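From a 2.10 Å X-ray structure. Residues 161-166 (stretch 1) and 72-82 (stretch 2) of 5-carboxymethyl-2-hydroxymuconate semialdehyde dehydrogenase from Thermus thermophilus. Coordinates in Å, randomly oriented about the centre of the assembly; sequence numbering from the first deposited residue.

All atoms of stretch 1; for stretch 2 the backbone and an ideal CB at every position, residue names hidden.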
ATOM      1  N   VAL C 161      -3.864  14.074   8.764  1.00 14.18           N
ATOM      2  CA  VAL C 161      -4.385  14.745   9.946  1.00 14.15           C
ATOM      3  C   VAL C 161      -5.894  14.950   9.804  1.00 16.26           C
ATOM      4  O   VAL C 161      -6.414  15.056   8.689  1.00 14.01           O
ATOM      5  CB  VAL C 161      -3.701  16.125  10.170  1.00 15.73           C
ATOM      6  CG1 VAL C 161      -2.191  15.935  10.358  1.00 17.75           C
ATOM      7  CG2 VAL C 161      -3.977  17.058   8.989  1.00 13.42           C
ATOM      8  N   PRO C 162      -6.619  14.992  10.936  1.00 17.15           N
ATOM      9  CA  PRO C 162      -8.075  15.191  10.920  1.00 18.45           C
ATOM     10  C   PRO C 162      -8.418  16.415  10.059  1.00 22.41           C
ATOM     11  O   PRO C 162      -7.825  17.481  10.232  1.00 23.13           O
ATOM     12  CB  PRO C 162      -8.407  15.409  12.391  1.00 13.32           C
ATOM     13  CG  PRO C 162      -7.369  14.564  13.098  1.00 21.08           C
ATOM     14  CD  PRO C 162      -6.111  14.864  12.316  1.00 17.51           C
ATOM     15  N   ALA C 163      -9.378  16.269   9.146  1.00 21.00           N
ATOM     16  CA  ALA C 163      -9.747  17.371   8.254  1.00 20.86           C
ATOM     17  C   ALA C 163     -10.608  18.480   8.870  1.00 22.81           C
ATOM     18  O   ALA C 163     -10.502  19.639   8.466  1.00 23.86           O
ATOM     19  CB  ALA C 163     -10.421  16.817   7.009  1.00 15.93           C
ATOM     20  N   GLY C 164     -11.457  18.132   9.835  1.00 22.46           N
ATOM     21  CA  GLY C 164     -12.307  19.130  10.467  1.00 20.36           C
ATOM     22  C   GLY C 164     -13.735  18.670  10.717  1.00 20.21           C
ATOM     23  O   GLY C 164     -14.113  17.583  10.286  1.00 24.11           O
ATOM     24  N   PRO C 165     -14.559  19.479  11.411  1.00 21.34           N
ATOM     25  CA  PRO C 165     -15.953  19.127  11.704  1.00 17.98           C
ATOM     26  C   PRO C 165     -16.699  18.623  10.462  1.00 21.25           C
ATOM     27  O   PRO C 165     -16.523  19.149   9.356  1.00 19.82           O
ATOM     28  CB  PRO C 165     -16.532  20.434  12.244  1.00 20.56           C
ATOM     29  CG  PRO C 165     -15.349  21.046  12.946  1.00 19.92           C
ATOM     30  CD  PRO C 165     -14.222  20.806  11.966  1.00 16.14           C
ATOM     31  N   VAL C 166     -17.535  17.608  10.654  1.00 18.94           N
ATOM     32  CA  VAL C 166     -18.287  17.024   9.554  1.00 14.55           C
ATOM     33  C   VAL C 166     -19.797  17.165   9.721  1.00 16.42           C
ATOM     34  O   VAL C 166     -20.358  16.784  10.743  1.00 15.19           O
ATOM     35  CB  VAL C 166     -17.959  15.515   9.397  1.00 18.41           C
ATOM     36  CG1 VAL C 166     -18.643  14.954   8.136  1.00 12.22           C
ATOM     37  CG2 VAL C 166     -16.448  15.314   9.324  1.00 16.28           C
ATOM     38  N   UNK C  72     -20.193  24.539  18.412  1.00 21.55           N
ATOM     39  CA  UNK C  72     -19.829  23.521  19.388  1.00 20.37           C
ATOM     40  C   UNK C  72     -18.851  22.512  18.781  1.00 21.48           C
ATOM     41  O   UNK C  72     -17.846  22.158  19.400  1.00 24.14           O
ATOM     42  CB  UNK C  72     -21.080  22.806  19.902  1.00 20.37           C
ATOM     43  N   UNK C  73     -19.144  22.053  17.568  1.00 20.59           N
ATOM     44  CA  UNK C  73     -18.278  21.086  16.900  1.00 20.08           C
ATOM     45  C   UNK C  73     -16.917  21.720  16.648  1.00 21.50           C
ATOM     46  O   UNK C  73     -15.879  21.087  16.839  1.00 21.18           O
ATOM     47  CB  UNK C  73     -18.902  20.604  15.589  1.00 20.08           C
ATOM     48  N   UNK C  74     -16.932  22.976  16.216  1.00 24.43           N
ATOM     49  CA  UNK C  74     -15.699  23.696  15.930  1.00 28.07           C
ATOM     50  C   UNK C  74     -14.854  23.874  17.187  1.00 27.47           C
ATOM     51  O   UNK C  74     -13.663  23.568  17.193  1.00 24.02           O
ATOM     52  CB  UNK C  74     -16.014  25.059  15.312  1.00 28.07           C
ATOM     53  N   UNK C  75     -15.476  24.367  18.249  1.00 27.07           N
ATOM     54  CA  UNK C  75     -14.769  24.597  19.498  1.00 28.41           C
ATOM     55  C   UNK C  75     -14.165  23.317  20.053  1.00 28.19           C
ATOM     56  O   UNK C  75     -13.052  23.334  20.571  1.00 28.50           O
ATOM     57  CB  UNK C  75     -15.713  25.217  20.530  1.00 28.41           C
ATOM     58  N   UNK C  76     -14.894  22.209  19.933  1.00 24.15           N
ATOM     59  CA  UNK C  76     -14.427  20.917  20.436  1.00 20.96           C
ATOM     60  C   UNK C  76     -13.404  20.211  19.532  1.00 19.66           C
ATOM     61  O   UNK C  76     -12.681  19.322  19.984  1.00 20.89           O
ATOM     62  CB  UNK C  76     -15.632  19.996  20.637  1.00 20.96           C
ATOM     63  N   UNK C  77     -13.349  20.598  18.262  1.00 20.22           N
ATOM     64  CA  UNK C  77     -12.416  19.983  17.316  1.00 23.02           C
ATOM     65  C   UNK C  77     -10.967  20.096  17.785  1.00 23.45           C
ATOM     66  O   UNK C  77     -10.183  19.163  17.639  1.00 24.01           O
ATOM     67  CB  UNK C  77     -12.564  20.630  15.937  1.00 23.02           C
ATOM     68  N   UNK C  78     -10.622  21.249  18.345  1.00 27.64           N
ATOM     69  CA  UNK C  78      -9.268  21.496  18.819  1.00 30.86           C
ATOM     70  C   UNK C  78      -8.779  20.390  19.754  1.00 30.41           C
ATOM     71  O   UNK C  78      -7.696  19.846  19.553  1.00 32.51           O
ATOM     72  CB  UNK C  78      -9.203  22.848  19.532  1.00 30.86           C
ATOM     73  N   UNK C  79      -9.582  20.050  20.761  1.00 23.75           N
ATOM     74  CA  UNK C  79      -9.215  19.015  21.730  1.00 25.90           C
ATOM     75  C   UNK C  79      -9.459  17.587  21.237  1.00 28.95           C
ATOM     76  O   UNK C  79      -8.656  16.689  21.499  1.00 27.55           O
ATOM     77  CB  UNK C  79      -9.995  19.236  23.027  1.00 25.90           C
ATOM     78  N   UNK C  80     -10.573  17.373  20.545  1.00 23.38           N
ATOM     79  CA  UNK C  80     -10.906  16.039  20.055  1.00 23.54           C
ATOM     80  C   UNK C  80      -9.895  15.511  19.044  1.00 17.56           C
ATOM     81  O   UNK C  80      -9.484  14.354  19.117  1.00 19.03           O
ATOM     82  CB  UNK C  80     -12.300  16.052  19.424  1.00 23.54           C
ATOM     83  N   UNK C  81      -9.490  16.359  18.107  1.00 22.11           N
ATOM     84  CA  UNK C  81      -8.532  15.958  17.084  1.00 24.28           C
ATOM     85  C   UNK C  81      -7.133  15.715  17.649  1.00 29.02           C
ATOM     86  O   UNK C  81      -6.232  15.296  16.923  1.00 32.58           O
ATOM     87  CB  UNK C  81      -8.466  17.026  15.991  1.00 24.28           C
ATOM     88  N   UNK C  82      -6.943  15.982  18.939  1.00 27.72           N
ATOM     89  CA  UNK C  82      -5.638  15.769  19.558  1.00 25.06           C
ATOM     90  C   UNK C  82      -5.681  14.675  20.616  1.00 25.16           C
ATOM     91  O   UNK C  82      -4.663  14.353  21.230  1.00 27.72           O
ATOM     92  CB  UNK C  82      -5.132  17.072  20.181  1.00 25.06           C
TER

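Stretch 2 runs as a helix from 72 to 80 and lays one side against a proline-rich segment, Pro162 to Pro165, which offers mostly carbon. Positions 73, 77 and 81, spaced four apart, have CB directed toward it.

Position 72 has helical angles, and nothing of stretch 1 lies within 5.5 Å of its ideal CB, so the contact sets no preference. It is Ala72.

At 73 the ideal CB already lies 4.1 Å from Pro165 CB. A small apolar group fits here without needing to reach further. The residue is Ala73, whose CB packs at 4.1 Å against Pro165 CB, while its carbonyl O lies 3.9 Å from Pro165 CG.

At 74 CA-to-CB points sideways, with the ideal CB 4.7 Å from Pro165 CG. Many side chains could leave from this margin. His74, chi1 t, makes its closest approach through the backbone, its CA 4.0 Å from Pro165 CG.

Position 75 points away and 76 is out of reach; both tolerate any good helix former as far as stretch 1 is concerned. They are Glu75 and Ala76.

Position 77 is the centre of the contact. Its ideal CB points toward stretch 1, 4.1 Å from Pro165 CG, and beyond it lies a hollow lined by Pro162, Gly164 and Pro165. A long apolar side chain, such as leucine, methionine or an aromatic, would suit. Phe77, chi1 t, fills it. Pro165 CD sits over one ring face, 4.2 Å from the centroid, in a CH-pi contact; the proline's C-H groups suit an aromatic face. Gly164 CA approaches Phe77 CZ to 3.4 Å over the same face, and Pro162 O meets the ring edge, 3.7 Å from CZ.

Positions 78 and 79 leave the contact, 78 pointing away and 79 out of reach, so polar side chains are acceptable. Gln78 turns its NE2 back to His74 O, a hydrogen bond of 2.8 Å. Arg79 forms a salt bridge one turn back, its NH2 3.0 Å from Glu75 OE2. Position 80 is also out of reach, so stretch 1 sets no preference between small and large side chains; it is Trp80.

At 81, just past the helix, the ideal CB is 3.9 Å from Pro162 CB, leaving room for a small residue such as alanine, serine or threonine. Ser81 places its CB there, and its OG, chi1 p, donates a 2.7 Å hydrogen bond to Phe77 O.

Position 82 points away, leaving a wide choice; Arg82 makes no contact with stretch 1.

Stretch 2 72-82: AAHEAFQRWSR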
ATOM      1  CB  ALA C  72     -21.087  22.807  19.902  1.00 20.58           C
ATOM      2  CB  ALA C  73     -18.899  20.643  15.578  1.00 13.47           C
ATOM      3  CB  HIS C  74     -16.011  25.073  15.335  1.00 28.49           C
ATOM      4  CG  HIS C  74     -14.802  25.936  15.153  1.00 31.31           C
ATOM      5  ND1 HIS C  74     -13.892  25.740  14.137  1.00 33.69           N
ATOM      6  CD2 HIS C  74     -14.335  26.979  15.881  1.00 34.51           C
ATOM      7  CE1 HIS C  74     -12.917  26.625  14.245  1.00 35.88           C
ATOM      8  NE2 HIS C  74     -13.162  27.388  15.295  1.00 35.58           N
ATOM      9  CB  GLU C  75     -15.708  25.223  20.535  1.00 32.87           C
ATOM     10  CG  GLU C  75     -15.002  25.754  21.783  1.00 42.25           C
ATOM     11  CD  GLU C  75     -14.730  24.687  22.835  1.00 47.45           C
ATOM     12  OE1 GLU C  75     -13.981  24.982  23.795  1.00 52.80           O
ATOM     13  OE2 GLU C  75     -15.268  23.564  22.717  1.00 50.34           O
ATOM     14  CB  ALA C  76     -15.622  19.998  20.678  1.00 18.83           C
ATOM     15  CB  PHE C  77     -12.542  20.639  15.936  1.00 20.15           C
ATOM     16  CG  PHE C  77     -11.625  20.048  14.892  1.00 23.12           C
ATOM     17  CD1 PHE C  77     -11.802  18.738  14.450  1.00 20.64           C
ATOM     18  CD2 PHE C  77     -10.599  20.808  14.341  1.00 20.66           C
ATOM     19  CE1 PHE C  77     -10.977  18.193  13.474  1.00 17.33           C
ATOM     20  CE2 PHE C  77      -9.763  20.274  13.362  1.00 19.94           C
ATOM     21  CZ  PHE C  77      -9.953  18.962  12.927  1.00 22.86           C
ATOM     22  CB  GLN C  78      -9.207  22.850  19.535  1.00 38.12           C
ATOM     23  CG  GLN C  78     -10.111  23.929  18.921  1.00 47.90           C
ATOM     24  CD  GLN C  78      -9.905  24.105  17.420  1.00 56.53           C
ATOM     25  OE1 GLN C  78      -8.795  24.386  16.956  1.00 57.81           O
ATOM     26  NE2 GLN C  78     -10.980  23.945  16.656  1.00 54.66           N
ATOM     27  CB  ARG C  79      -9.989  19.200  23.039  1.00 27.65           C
ATOM     28  CG  ARG C  79      -9.699  20.484  23.800  1.00 39.32           C
ATOM     29  CD  ARG C  79     -10.528  20.532  25.086  1.00 47.16           C
ATOM     30  NE  ARG C  79     -11.965  20.430  24.821  1.00 49.11           N
ATOM     31  CZ  ARG C  79     -12.711  21.411  24.314  1.00 52.64           C
ATOM     32  NH1 ARG C  79     -12.163  22.584  24.019  1.00 53.20           N
ATOM     33  NH2 ARG C  79     -14.009  21.217  24.095  1.00 53.03           N
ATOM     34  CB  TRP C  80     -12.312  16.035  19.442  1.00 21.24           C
ATOM     35  CG  TRP C  80     -12.747  14.689  18.937  1.00 21.93           C
ATOM     36  CD1 TRP C  80     -12.938  14.324  17.634  1.00 23.02           C
ATOM     37  CD2 TRP C  80     -13.058  13.534  19.727  1.00 22.62           C
ATOM     38  NE1 TRP C  80     -13.353  13.012  17.562  1.00 20.84           N
ATOM     39  CE2 TRP C  80     -13.435  12.503  18.832  1.00 21.11           C
ATOM     40  CE3 TRP C  80     -13.056  13.269  21.105  1.00 17.76           C
ATOM     41  CZ2 TRP C  80     -13.808  11.228  19.270  1.00 17.96           C
ATOM     42  CZ3 TRP C  80     -13.428  11.999  21.542  1.00 21.69           C
ATOM     43  CH2 TRP C  80     -13.799  10.992  20.623  1.00 17.31           C
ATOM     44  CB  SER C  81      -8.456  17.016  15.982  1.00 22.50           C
ATOM     45  OG  SER C  81      -7.909  18.226  16.474  1.00 18.25           O
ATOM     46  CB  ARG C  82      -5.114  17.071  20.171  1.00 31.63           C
ATOM     47  CG  ARG C  82      -4.948  18.184  19.155  1.00 34.58           C
ATOM     48  CD  ARG C  82      -4.357  19.453  19.766  1.00 43.69           C
ATOM     49  NE  ARG C  82      -4.464  20.581  18.842  1.00 53.58           N
ATOM     50  CZ  ARG C  82      -3.911  20.623  17.631  1.00 58.05           C
ATOM     51  NH1 ARG C  82      -3.194  19.599  17.185  1.00 61.61           N
ATOM     52  NH2 ARG C  82      -4.096  21.681  16.853  1.00 59.90           N
TER
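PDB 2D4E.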